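Local coordinates for protein manganese-containing pseudocatalase (Thermus thermophilus, PDB 2V8T) that probably breaks down hydrogen peroxide to water and oxygen as a catalase, using two manganese ions held in each subunit, at residues A[27-32]-A[160-165]; A[154-159]-A[206-211]; A[180-185]-A[219-224]. One frame throughout, in Å; residues are numbered along the deposited sequence. Where two conformers were deposited one is given.

Contact 1 of 3, residues A[27-32]-A[160-165]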
# COMPACT_ATOMS: atom_id res chain seq x y z
N GLN A 27 3.95 -16.03 -11.03
CA GLN A 27 3.95 -14.60 -10.77
C GLN A 27 4.93 -14.18 -9.68
O GLN A 27 5.45 -13.07 -9.74
CB GLN A 27 2.55 -14.09 -10.44
CG GLN A 27 1.61 -13.95 -11.62
CD GLN A 27 1.81 -12.77 -12.55
OE1 GLN A 27 1.11 -12.68 -13.59
NE2 GLN A 27 2.71 -11.84 -12.24
N ALA A 28 5.16 -15.02 -8.65
CA ALA A 28 6.15 -14.63 -7.65
C ALA A 28 7.50 -14.29 -8.26
O ALA A 28 8.24 -13.45 -7.74
CB ALA A 28 6.37 -15.76 -6.62
N LEU A 29 7.83 -14.98 -9.34
CA LEU A 29 9.11 -14.85 -10.03
C LEU A 29 9.14 -13.66 -10.98
O LEU A 29 10.19 -13.35 -11.55
CB LEU A 29 9.45 -16.14 -10.79
CG LEU A 29 9.31 -17.42 -9.95
CD1 LEU A 29 9.76 -18.61 -10.79
CD2 LEU A 29 10.08 -17.33 -8.64
N LEU A 30 7.98 -12.99 -11.15
CA LEU A 30 7.88 -11.82 -12.01
C LEU A 30 7.79 -10.55 -11.13
O LEU A 30 8.68 -9.72 -11.12
CB LEU A 30 6.71 -11.94 -12.97
CG LEU A 30 6.55 -10.78 -13.95
CD1 LEU A 30 7.85 -10.46 -14.71
CD2 LEU A 30 5.42 -11.12 -14.93
N GLY A 31 6.67 -10.41 -10.38
CA GLY A 31 6.37 -9.20 -9.64
C GLY A 31 6.44 -9.31 -8.14
O GLY A 31 6.10 -8.33 -7.47
N GLY A 32 6.84 -10.45 -7.58
CA GLY A 32 7.08 -10.54 -6.17
C GLY A 32 8.34 -9.84 -5.72
O GLY A 32 9.14 -9.37 -6.53
N THR A 160 16.20 -18.97 -4.40
CA THR A 160 15.42 -19.75 -3.46
C THR A 160 13.93 -19.76 -3.88
O THR A 160 13.27 -20.80 -3.86
CB THR A 160 15.61 -19.18 -2.02
OG1 THR A 160 16.98 -19.26 -1.70
CG2 THR A 160 14.84 -19.98 -1.04
N HIS A 161 13.40 -18.58 -4.26
CA HIS A 161 12.03 -18.52 -4.74
C HIS A 161 11.84 -19.34 -6.01
O HIS A 161 10.83 -20.03 -6.17
CB HIS A 161 11.56 -17.09 -4.94
CG HIS A 161 11.33 -16.35 -3.67
ND1 HIS A 161 11.86 -16.60 -2.43
CD2 HIS A 161 10.48 -15.31 -3.56
CE1 HIS A 161 11.32 -15.66 -1.59
NE2 HIS A 161 10.47 -14.93 -2.29
N LYS A 162 12.79 -19.25 -6.94
CA LYS A 162 12.69 -20.05 -8.18
C LYS A 162 12.64 -21.53 -7.87
O LYS A 162 11.86 -22.26 -8.48
CB LYS A 162 13.79 -19.68 -9.18
CG LYS A 162 13.62 -18.27 -9.75
CD LYS A 162 14.18 -18.08 -11.12
CE LYS A 162 13.99 -16.68 -11.68
NZ LYS A 162 14.69 -15.58 -10.94
N LEU A 163 13.51 -22.00 -6.97
CA LEU A 163 13.54 -23.41 -6.59
C LEU A 163 12.18 -23.84 -6.01
O LEU A 163 11.67 -24.92 -6.32
CB LEU A 163 14.64 -23.68 -5.59
CG LEU A 163 16.06 -23.65 -6.15
CD1 LEU A 163 17.07 -23.51 -5.00
CD2 LEU A 163 16.37 -24.89 -6.96
N ARG A 164 11.64 -23.02 -5.11
CA ARG A 164 10.37 -23.40 -4.48
C ARG A 164 9.22 -23.44 -5.49
O ARG A 164 8.42 -24.36 -5.48
CB ARG A 164 10.06 -22.46 -3.32
CG ARG A 164 11.03 -22.67 -2.16
CD ARG A 164 10.96 -21.53 -1.14
NE ARG A 164 11.86 -21.83 -0.02
CZ ARG A 164 12.04 -21.01 1.01
NH1 ARG A 164 11.55 -19.80 1.02
NH2 ARG A 164 12.81 -21.43 2.01
N VAL A 165 9.16 -22.45 -6.41
CA VAL A 165 8.11 -22.49 -7.42
C VAL A 165 8.32 -23.70 -8.33
O VAL A 165 7.35 -24.36 -8.74
CB VAL A 165 8.07 -21.17 -8.20
CG1 VAL A 165 7.12 -21.26 -9.40
CG2 VAL A 165 7.61 -20.03 -7.28
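Leu29 carries this buried contact, its isopropyl end set against helix 144-166, one of the long helices of the ferritin-like four-helix bundle that encloses the dimanganese site. Its CD2 methyl lies over the backbone of the helix, 3.7 Å from Lys162 N and 4.0 Å from His161 CB, while CD1 turns to the aliphatic part of Lys162, 4.0 Å from its CG. Leu29 and Val165 meet tip to tip: Leu29 CD2 stands 3.9 Å from Val165 CG2, and Leu29 CD1 is close to Val165 CG1. The leucine therefore sits among three residues, i, i+1 and i+4, on one face of the helix, and no hydrogen bond crosses between the segments.

Torsions explain the fit. Leu29 has CG anti to its carbonyl carbon (chi1 -49°), which sends the branch point forward to the helix, and Val165 puts CG2 beside its own N, where it faces CG of Leu29. The 28-31 turn is short and weakly bonded; Gln27 O accepts from both Leu30 N and Gly31 N, and backbone bonds of Leu29 with Glu36 and Leu30 with Met37 tie it to the start of helix 36-49.

Lys162 crosses Leu29 obliquely and continues past it to the metal centre, where NZ is hydrogen-bonded to the manganese ligand Glu36. A positive charge there would be expected to temper the carboxylate's negative charge. The lysine is extended through chi3 and bends only at its last torsion (chi4 63°), which turns NZ off the line of the chain, out of the anti position to CG.

Contact 2 of 3, residues A[154-159]-A[206-211]. With MN (manganese (II) ion), chain D.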
# COMPACT_ATOMS: atom_id res chain seq x y z
N LEU A 154 20.28 -10.65 -3.03
CA LEU A 154 19.09 -10.63 -3.87
C LEU A 154 19.10 -11.82 -4.81
O LEU A 154 18.07 -12.46 -5.04
CB LEU A 154 19.01 -9.37 -4.72
CG LEU A 154 17.70 -8.65 -5.00
CD1 LEU A 154 17.93 -7.64 -6.19
CD2 LEU A 154 16.46 -9.52 -5.00
N GLU A 155 20.24 -12.12 -5.45
CA GLU A 155 20.28 -13.22 -6.36
C GLU A 155 20.02 -14.55 -5.70
O GLU A 155 19.34 -15.41 -6.28
CB GLU A 155 21.61 -13.26 -7.16
CG GLU A 155 21.74 -12.12 -8.16
CD GLU A 155 20.90 -12.24 -9.42
OE1 GLU A 155 20.55 -13.35 -9.87
OE2 GLU A 155 20.66 -11.18 -10.09
N VAL A 156 20.58 -14.79 -4.51
CA VAL A 156 20.35 -16.09 -3.87
C VAL A 156 18.93 -16.18 -3.26
O VAL A 156 18.37 -17.28 -3.21
CB VAL A 156 21.47 -16.48 -2.91
CG1 VAL A 156 22.76 -16.70 -3.69
CG2 VAL A 156 21.68 -15.51 -1.76
N ALA A 157 18.36 -15.06 -2.81
CA ALA A 157 16.96 -15.06 -2.38
C ALA A 157 16.04 -15.36 -3.59
O ALA A 157 15.12 -16.18 -3.51
CB ALA A 157 16.61 -13.73 -1.74
N ALA A 158 16.32 -14.71 -4.72
CA ALA A 158 15.56 -14.96 -5.95
C ALA A 158 15.70 -16.42 -6.36
O ALA A 158 14.73 -17.05 -6.79
CB ALA A 158 16.03 -14.04 -7.06
N ARG A 159 16.90 -16.98 -6.25
CA ARG A 159 17.12 -18.39 -6.57
C ARG A 159 16.25 -19.29 -5.70
O ARG A 159 15.67 -20.27 -6.16
CB ARG A 159 18.59 -18.76 -6.38
CG ARG A 159 18.90 -20.17 -6.82
CD ARG A 159 20.13 -20.70 -6.21
NE ARG A 159 20.49 -22.00 -6.77
CZ ARG A 159 20.89 -23.04 -6.05
NH1 ARG A 159 21.02 -22.97 -4.74
NH2 ARG A 159 21.11 -24.20 -6.65
N LYS A 206 32.68 -18.63 -2.04
CA LYS A 206 32.78 -19.84 -1.29
C LYS A 206 31.52 -20.17 -0.47
O LYS A 206 31.33 -21.29 -0.04
CB LYS A 206 33.98 -19.75 -0.31
CG LYS A 206 34.16 -20.85 0.75
CD LYS A 206 35.38 -20.60 1.61
CE LYS A 206 35.39 -21.55 2.79
NZ LYS A 206 36.68 -21.20 3.51
N MET A 207 30.65 -19.19 -0.31
CA MET A 207 29.37 -19.41 0.35
C MET A 207 28.37 -20.13 -0.54
O MET A 207 27.37 -20.65 -0.07
CB MET A 207 28.68 -17.94 0.76
CG MET A 207 27.83 -18.05 1.97
SD MET A 207 27.23 -16.48 2.37
CE MET A 207 28.65 -15.82 3.19
N LEU A 208 28.60 -20.12 -1.85
CA LEU A 208 27.65 -20.67 -2.80
C LEU A 208 27.78 -22.20 -2.83
O LEU A 208 28.88 -22.73 -2.65
CB LEU A 208 27.89 -20.09 -4.20
CG LEU A 208 27.72 -18.56 -4.28
CD1 LEU A 208 28.19 -18.01 -5.62
CD2 LEU A 208 26.26 -18.14 -4.02
N PRO A 209 26.70 -22.92 -3.13
CA PRO A 209 25.36 -22.39 -3.42
C PRO A 209 24.58 -22.11 -2.10
O PRO A 209 24.81 -22.73 -1.07
CB PRO A 209 24.72 -23.53 -4.21
CG PRO A 209 25.33 -24.78 -3.60
CD PRO A 209 26.76 -24.38 -3.33
N ILE A 210 23.62 -21.22 -2.25
CA ILE A 210 22.58 -20.94 -1.27
C ILE A 210 21.23 -21.08 -1.99
O ILE A 210 21.06 -20.46 -3.03
CB ILE A 210 22.70 -19.53 -0.69
CG1 ILE A 210 24.04 -19.35 0.03
CG2 ILE A 210 21.53 -19.23 0.23
CD1 ILE A 210 24.38 -17.88 0.32
N PRO A 211 20.26 -21.84 -1.43
CA PRO A 211 20.45 -22.85 -0.40
C PRO A 211 21.48 -23.89 -0.85
O PRO A 211 21.94 -23.88 -2.00
CB PRO A 211 19.05 -23.52 -0.31
CG PRO A 211 18.12 -22.48 -0.92
CD PRO A 211 18.92 -21.89 -2.02
MN MN D . 19.79 -12.19 -11.86
O HOH W 1 17.62 -11.99 -11.83
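Two consecutive carbonyls of the 206-211 loop converge on Arg159 NH1, fastening this irregular segment to helix 144-166 of the ferritin-like four-helix bundle. NH1 lies 3.0 Å from Ile210 O, with a fairly straight N-H...O angle (160°). The oxygen lies near the guanidinium plane, yet NH1 stands above the carbonyl plane, 68° out of it, so the donor geometry is better than the acceptor geometry. The second bond, from NH1 to Pro211 O, is equally long but bent and weak. Arg159 reaches the loop with CG anti to the backbone N (chi1 -175°) and a chain extended from CG to NE; CD passes 3.3 Å from Ile210 O. Its other terminal nitrogen, NH2, bonds Asn215 OD1 and Ile213 O, so the guanidinium grips the chain on both sides of Asp214.

Cis peptide bonds precede both Pro209 and Pro211; the carbonyl of Ile210 belongs to the second of them, and that of Pro211 follows it. One turn back on the helix, Val156 supplies the apolar half: its CB lies 4.0 Å from Ile210 CB, and its CG1 meets Leu208 CD2 at 3.8 Å, both pairs crossing obliquely. Leu146 of a neighbouring subunit also packs on Val156.

Glu155, one residue before Val156, takes no part in the loop packing and faces the metal. Glu70 and His188 also bind this manganese, and Tyr43 OH is hydrogen-bonded to Glu155 OE2. The Glu155 carboxylate is bidentate, with OE2 2.2 Å and OE1 2.4 Å from the ion.

Contact 3 of 3, residues A[180-185]-A[219-224]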
# COMPACT_ATOMS: atom_id res chain seq x y z
N TYR A 180 16.60 -22.57 -16.66
CA TYR A 180 17.48 -21.61 -17.32
C TYR A 180 17.85 -20.47 -16.37
O TYR A 180 19.02 -20.09 -16.25
CB TYR A 180 16.83 -21.08 -18.61
CG TYR A 180 17.74 -20.16 -19.37
CD1 TYR A 180 18.86 -20.67 -20.01
CD2 TYR A 180 17.53 -18.81 -19.46
CE1 TYR A 180 19.75 -19.87 -20.73
CE2 TYR A 180 18.46 -17.99 -20.18
CZ TYR A 180 19.53 -18.56 -20.82
OH TYR A 180 20.42 -17.71 -21.50
N LEU A 181 16.84 -19.90 -15.70
CA LEU A 181 17.10 -18.77 -14.83
C LEU A 181 17.81 -19.15 -13.53
O LEU A 181 18.46 -18.29 -12.93
CB LEU A 181 15.84 -17.96 -14.61
CG LEU A 181 15.28 -17.29 -15.88
CD1 LEU A 181 14.12 -16.36 -15.52
CD2 LEU A 181 16.35 -16.51 -16.66
N LEU A 182 17.74 -20.41 -13.12
CA LEU A 182 18.62 -20.87 -12.02
C LEU A 182 20.08 -20.76 -12.46
O LEU A 182 20.96 -20.37 -11.68
CB LEU A 182 18.30 -22.30 -11.63
CG LEU A 182 17.00 -22.49 -10.86
CD1 LEU A 182 16.68 -23.97 -10.76
CD2 LEU A 182 17.08 -21.83 -9.47
N VAL A 183 20.36 -21.15 -13.70
CA VAL A 183 21.74 -21.06 -14.20
C VAL A 183 22.17 -19.60 -14.34
O VAL A 183 23.26 -19.22 -13.92
CB VAL A 183 21.87 -21.88 -15.50
CG1 VAL A 183 23.28 -21.65 -16.10
CG2 VAL A 183 21.61 -23.34 -15.20
N ARG A 184 21.30 -18.76 -14.93
CA ARG A 184 21.65 -17.34 -15.07
C ARG A 184 21.83 -16.67 -13.71
O ARG A 184 22.74 -15.86 -13.52
CB ARG A 184 20.61 -16.60 -15.89
CG ARG A 184 20.41 -17.15 -17.31
CD ARG A 184 21.71 -17.38 -18.06
NE ARG A 184 22.47 -16.14 -18.14
CZ ARG A 184 23.79 -16.08 -18.29
NH1 ARG A 184 24.53 -17.16 -18.44
NH2 ARG A 184 24.37 -14.88 -18.29
N GLY A 185 20.97 -17.04 -12.73
CA GLY A 185 21.11 -16.44 -11.40
C GLY A 185 22.35 -16.91 -10.72
O GLY A 185 22.95 -16.19 -9.90
N PRO A 219 16.83 -31.06 -13.24
CA PRO A 219 17.23 -31.60 -14.56
C PRO A 219 17.37 -30.54 -15.67
O PRO A 219 18.31 -30.59 -16.46
CB PRO A 219 16.14 -32.63 -14.85
CG PRO A 219 15.61 -33.02 -13.57
CD PRO A 219 15.80 -31.91 -12.60
N GLU A 220 16.46 -29.57 -15.72
CA GLU A 220 16.55 -28.57 -16.78
C GLU A 220 17.77 -27.69 -16.59
O GLU A 220 18.44 -27.29 -17.56
CB GLU A 220 15.26 -27.76 -16.83
CG GLU A 220 14.04 -28.54 -17.27
CD GLU A 220 13.41 -29.41 -16.23
OE1 GLU A 220 13.79 -29.35 -15.02
OE2 GLU A 220 12.53 -30.23 -16.62
N ALA A 221 18.09 -27.34 -15.32
CA ALA A 221 19.27 -26.56 -15.06
C ALA A 221 20.54 -27.35 -15.42
O ALA A 221 21.47 -26.79 -15.99
CB ALA A 221 19.36 -26.13 -13.60
N LYS A 222 20.55 -28.65 -15.10
CA LYS A 222 21.69 -29.49 -15.44
C LYS A 222 21.93 -29.44 -16.96
O LYS A 222 23.07 -29.36 -17.42
CB LYS A 222 21.46 -30.89 -14.92
CG LYS A 222 22.70 -31.75 -14.96
CD LYS A 222 22.85 -32.53 -16.16
CE LYS A 222 24.02 -33.58 -15.98
NZ LYS A 222 23.95 -34.31 -17.25
N LYS A 223 20.86 -29.53 -17.76
CA LYS A 223 21.03 -29.46 -19.21
C LYS A 223 21.70 -28.15 -19.63
O LYS A 223 22.63 -28.13 -20.44
CB LYS A 223 19.69 -29.61 -19.90
CG LYS A 223 19.77 -29.55 -21.44
CD LYS A 223 18.42 -29.46 -22.15
CE LYS A 223 17.61 -28.19 -21.86
NZ LYS A 223 16.19 -28.32 -22.26
N TYR A 224 21.23 -27.02 -19.08
CA TYR A 224 21.82 -25.73 -19.44
C TYR A 224 23.28 -25.62 -19.00
O TYR A 224 24.07 -25.00 -19.71
CB TYR A 224 20.95 -24.58 -18.94
CG TYR A 224 19.61 -24.52 -19.63
CD1 TYR A 224 19.53 -24.30 -21.00
CD2 TYR A 224 18.41 -24.63 -18.93
CE1 TYR A 224 18.29 -24.29 -21.62
CE2 TYR A 224 17.20 -24.62 -19.55
CZ TYR A 224 17.13 -24.46 -20.89
OH TYR A 224 15.90 -24.49 -21.54
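The aromatic interaction is a T-shaped pair in which Tyr180 presents its edge to a face of Tyr224. The ring planes stand at 77° with centroids 5.1 Å apart, and Tyr180 CD1 is the atom that points in, 3.8 Å above the centre of the Tyr224 ring. A CH-pi contact shares that face: Tyr180 CB lies 4.1 Å from the Tyr224 ring centroid, 26° off the normal. Both contacts follow from the first torsions. Tyr180 has CG anti to the backbone N, whereas Tyr224 has CG anti to its carbonyl carbon, laying its ring across the start of the other segment so that CD2 comes 3.5 Å from Tyr180 CA. The Tyr180 ring also has Arg184 CG over one of its faces, 3.6 Å above the plane.

The helices involved are 172-200, a long member of the ferritin-like four-helix bundle, and the short 219-226, which lies against its outer side. Over the two segments the axes approach to 8.3 Å and cross at -57°. The backbones come nearest at Ala221, whose CA is the one closest to that of Tyr180 and whose small CB faces the long helix, consistent with the close crossing.

Aliphatic packing fills the crossing beside the rings. Val183 directs CG2 between Ala221 and Tyr224, 3.9 Å from Ala221 CB and 4.0 Å from Tyr224 CB. Leu182 touches more loosely, through its CB.

Polar links flank the crossing. Salt bridges from Glu220 to Arg175 and from Lys223 NZ to Glu176 join the same two helices about one turn earlier on helix 172-200, while Tyr180 OH is hydrogen-bonded to Gln9 NE2.

Helix 144-166 serves both contact 1 and contact 2, whose centres lie 14 Å apart; Thr160 OG1 of the first approaches Pro211 CD of the second at 3.3 Å. Contact 3 joins them through helix 172-200. Leu182 CD2 is the shared atom, 3.9 Å from Lys162 CB and 3.6 Å from Arg159 CG. Next to it, Leu181 CB packs 3.7 Å from Lys162 CE. All three contacts border the dimanganese centre differently: contact 2 contains the ligand Glu155, contact 1 brings Lys162 to Glu36, and contact 3 places Tyr180 about 5 Å, side chain to side chain, from His73. Glu155 OE1 also lies 3.5 Å from Gly185 CA.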